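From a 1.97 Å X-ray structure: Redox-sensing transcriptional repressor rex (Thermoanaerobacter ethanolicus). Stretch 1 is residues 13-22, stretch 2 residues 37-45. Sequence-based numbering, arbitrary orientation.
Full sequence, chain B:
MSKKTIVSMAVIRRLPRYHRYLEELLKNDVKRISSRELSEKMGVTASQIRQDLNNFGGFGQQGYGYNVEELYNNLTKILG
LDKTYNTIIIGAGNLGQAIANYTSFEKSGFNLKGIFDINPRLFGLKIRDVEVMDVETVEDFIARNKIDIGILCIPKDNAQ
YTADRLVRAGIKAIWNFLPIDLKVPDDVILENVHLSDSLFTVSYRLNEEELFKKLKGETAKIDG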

# COMPACT_ATOMS: atom_id res chain seq x y z
N ARG B 13 10.25 2.03 -7.01
CA ARG B 13 9.33 2.31 -5.89
C ARG B 13 9.53 3.67 -5.24
O ARG B 13 8.62 4.18 -4.60
N ARG B 14 10.69 4.31 -5.43
CA ARG B 14 10.79 5.70 -4.98
C ARG B 14 10.12 6.68 -5.92
O ARG B 14 9.74 7.79 -5.49
N LEU B 15 10.04 6.34 -7.20
CA LEU B 15 9.51 7.34 -8.17
C LEU B 15 8.10 7.85 -7.89
O LEU B 15 7.82 9.04 -8.09
N PRO B 16 7.14 6.94 -7.57
CA PRO B 16 5.82 7.48 -7.20
C PRO B 16 5.83 8.36 -5.95
O PRO B 16 4.99 9.24 -5.87
N ARG B 17 6.70 8.07 -4.99
CA ARG B 17 6.83 8.95 -3.82
C ARG B 17 7.30 10.34 -4.27
O ARG B 17 6.71 11.36 -3.86
N TYR B 18 8.26 10.43 -5.21
CA TYR B 18 8.62 11.80 -5.65
C TYR B 18 7.44 12.48 -6.33
O TYR B 18 7.14 13.66 -6.07
N HIS B 19 6.72 11.73 -7.18
CA HIS B 19 5.60 12.29 -7.97
C HIS B 19 4.51 12.83 -7.01
O HIS B 19 3.95 13.92 -7.17
N ARG B 20 4.17 12.05 -6.01
CA ARG B 20 3.10 12.42 -5.07
C ARG B 20 3.46 13.68 -4.23
O ARG B 20 2.62 14.52 -3.95
N TYR B 21 4.71 13.78 -3.80
CA TYR B 21 5.16 14.94 -3.06
C TYR B 21 5.18 16.22 -3.92
O TYR B 21 4.68 17.25 -3.46
N LEU B 22 5.72 16.14 -5.14
CA LEU B 22 5.66 17.21 -6.15
C LEU B 22 4.24 17.65 -6.55
O LEU B 22 4.00 18.84 -6.85
N GLU B 37 15.82 20.20 0.47
CA GLU B 37 14.41 20.20 0.93
C GLU B 37 13.73 18.90 0.47
O GLU B 37 13.02 18.21 1.22
N LEU B 38 13.96 18.58 -0.79
CA LEU B 38 13.45 17.36 -1.35
C LEU B 38 13.97 16.13 -0.63
O LEU B 38 13.20 15.28 -0.22
N SER B 39 15.28 16.07 -0.45
CA SER B 39 15.91 14.96 0.26
C SER B 39 15.34 14.82 1.68
O SER B 39 14.99 13.72 2.12
N GLU B 40 15.28 15.93 2.40
CA GLU B 40 14.76 15.89 3.78
C GLU B 40 13.35 15.32 3.82
O GLU B 40 13.05 14.47 4.62
N LYS B 41 12.51 15.74 2.89
CA LYS B 41 11.14 15.26 2.83
C LYS B 41 11.06 13.75 2.51
O LYS B 41 10.31 13.01 3.14
N MET B 42 11.87 13.29 1.56
CA MET B 42 11.80 11.92 1.10
C MET B 42 12.55 10.91 1.93
O MET B 42 12.31 9.71 1.79
N GLY B 43 13.49 11.36 2.76
CA GLY B 43 14.29 10.42 3.50
C GLY B 43 15.24 9.70 2.56
O GLY B 43 15.62 8.56 2.81
N VAL B 44 15.61 10.35 1.45
CA VAL B 44 16.51 9.77 0.44
C VAL B 44 17.64 10.85 0.24
O VAL B 44 17.34 12.01 0.12
N THR B 45 18.92 10.47 0.20
CA THR B 45 19.96 11.49 0.01
C THR B 45 19.76 12.30 -1.28
O THR B 45 19.24 11.77 -2.29

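Met 42 lies at the apolar centre of the contact. Its CA-to-CB bond points sideways, but an m, m, m rotamer brings the end of the side chain to the first helix. Met 42 CE sits 3.5 Å from Tyr 18 CD1, and Met 42 SD is 4.3 Å from Tyr 21 CB. The sulfur also lies at the edge of the Tyr 18 ring.

Tyr 21 points toward the second helix with chi1 t. Leu 38, chi1 t and chi2 p, meets the edge of this ring, with Leu 38 CD1 3.6 Å from Tyr 21 CD2. Lys 41 covers one face. Its CG is 3.4 Å from Tyr 21 CZ and lies almost on the ring normal, a CH-pi contact made by the aliphatic part of the chain.

Val 44, chi1 t, points toward the first helix from beyond the end of the second. Its CG1 is 3.6 Å from Tyr 18 OH, and its CG2 is 3.7 Å from Arg 14 CD.

Arg 17, chi1 m, forms the polar edge. Its NH2 donates a hydrogen bond to Met 42 O at 2.8 Å. A weak one runs from Arg 17 NH1 to Met 42 O at 3.2 Å. Met 42 CE lies over one face of the guanidinium, while Val 44 CG2 lies at its edge.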

# COMPACT_ATOMS: atom_id res chain seq x y z
CB ARG B 13 9.45 1.25 -4.77
CG ARG B 13 8.97 -0.16 -5.28
CD ARG B 13 8.56 -1.09 -4.13
NE ARG B 13 8.16 -2.40 -4.65
CZ ARG B 13 6.94 -2.66 -5.13
NH1 ARG B 13 6.00 -1.70 -5.21
NH2 ARG B 13 6.64 -3.90 -5.46
CB ARG B 14 12.26 6.13 -4.84
CG ARG B 14 12.94 5.42 -3.66
CD ARG B 14 14.39 5.96 -3.39
NE ARG B 14 15.37 5.57 -4.41
CZ ARG B 14 16.16 4.52 -4.34
NH1 ARG B 14 16.08 3.68 -3.29
NH2 ARG B 14 17.02 4.29 -5.32
CB LEU B 15 9.62 6.84 -9.63
CG LEU B 15 11.04 6.47 -10.13
CD1 LEU B 15 11.02 5.81 -11.50
CD2 LEU B 15 11.93 7.77 -10.20
CB PRO B 16 4.93 6.23 -7.03
CG PRO B 16 5.74 5.12 -7.80
CD PRO B 16 7.17 5.48 -7.52
CB ARG B 17 7.81 8.37 -2.81
CG ARG B 17 7.47 6.94 -2.31
CD ARG B 17 8.51 6.49 -1.25
NE ARG B 17 8.58 7.48 -0.17
CZ ARG B 17 9.71 7.92 0.38
NH1 ARG B 17 10.89 7.48 -0.05
NH2 ARG B 17 9.66 8.78 1.38
CB TYR B 18 9.78 11.76 -6.64
CG TYR B 18 11.02 11.04 -6.14
CD1 TYR B 18 11.41 11.09 -4.80
CD2 TYR B 18 11.83 10.39 -7.04
CE1 TYR B 18 12.58 10.46 -4.37
CE2 TYR B 18 13.02 9.80 -6.63
CZ TYR B 18 13.38 9.81 -5.30
OH TYR B 18 14.54 9.14 -4.95
CB HIS B 19 5.03 11.13 -8.82
CG HIS B 19 3.94 11.53 -9.76
ND1 HIS B 19 2.60 11.39 -9.46
CD2 HIS B 19 3.99 12.07 -11.00
CE1 HIS B 19 1.87 11.80 -10.49
NE2 HIS B 19 2.70 12.23 -11.43
CB ARG B 20 2.89 11.21 -4.11
CG ARG B 20 1.69 11.34 -3.11
CD ARG B 20 1.26 9.96 -2.51
NE ARG B 20 2.38 9.10 -2.13
CZ ARG B 20 3.09 9.23 -1.01
NH1 ARG B 20 2.82 10.22 -0.17
NH2 ARG B 20 4.11 8.39 -0.70
CB TYR B 21 6.49 14.71 -2.36
CG TYR B 21 6.96 15.92 -1.58
CD1 TYR B 21 6.14 16.49 -0.61
CD2 TYR B 21 8.21 16.49 -1.81
CE1 TYR B 21 6.51 17.61 0.10
CE2 TYR B 21 8.61 17.63 -1.08
CZ TYR B 21 7.75 18.17 -0.12
OH TYR B 21 8.10 19.28 0.63
CB LEU B 22 6.40 16.78 -7.42
CG LEU B 22 7.92 16.96 -7.21
CD1 LEU B 22 8.71 16.04 -8.12
CD2 LEU B 22 8.34 18.41 -7.40
CB GLU B 37 13.65 21.40 0.35
CG GLU B 37 14.26 22.77 0.67
CD GLU B 37 13.43 23.98 0.15
OE1 GLU B 37 12.88 24.71 1.01
OE2 GLU B 37 13.34 24.23 -1.08
CB LEU B 38 13.69 17.27 -2.85
CG LEU B 38 13.02 16.10 -3.55
CD1 LEU B 38 11.44 16.14 -3.41
CD2 LEU B 38 13.43 16.03 -5.04
CB SER B 39 17.43 15.19 0.36
OG SER B 39 18.03 14.30 1.27
CB GLU B 40 14.82 17.27 4.44
CG GLU B 40 16.25 17.58 4.86
CD GLU B 40 16.48 19.02 5.35
OE1 GLU B 40 17.62 19.30 5.78
OE2 GLU B 40 15.55 19.87 5.27
CB LYS B 41 10.33 16.05 1.82
CG LYS B 41 8.90 15.54 1.72
CD LYS B 41 7.94 16.07 2.83
CE LYS B 41 6.72 15.11 2.92
NZ LYS B 41 5.46 15.75 3.42
CB MET B 42 12.33 11.86 -0.35
CG MET B 42 11.51 12.75 -1.25
SD MET B 42 9.78 12.12 -1.46
CE MET B 42 10.16 10.41 -1.62
CB VAL B 44 15.72 9.54 -0.91
CG1 VAL B 44 16.61 9.00 -1.96
CG2 VAL B 44 14.51 8.55 -0.72
CB THR B 45 21.33 10.87 -0.03
OG1 THR B 45 21.45 10.02 -1.18
CG2 THR B 45 21.63 10.11 1.30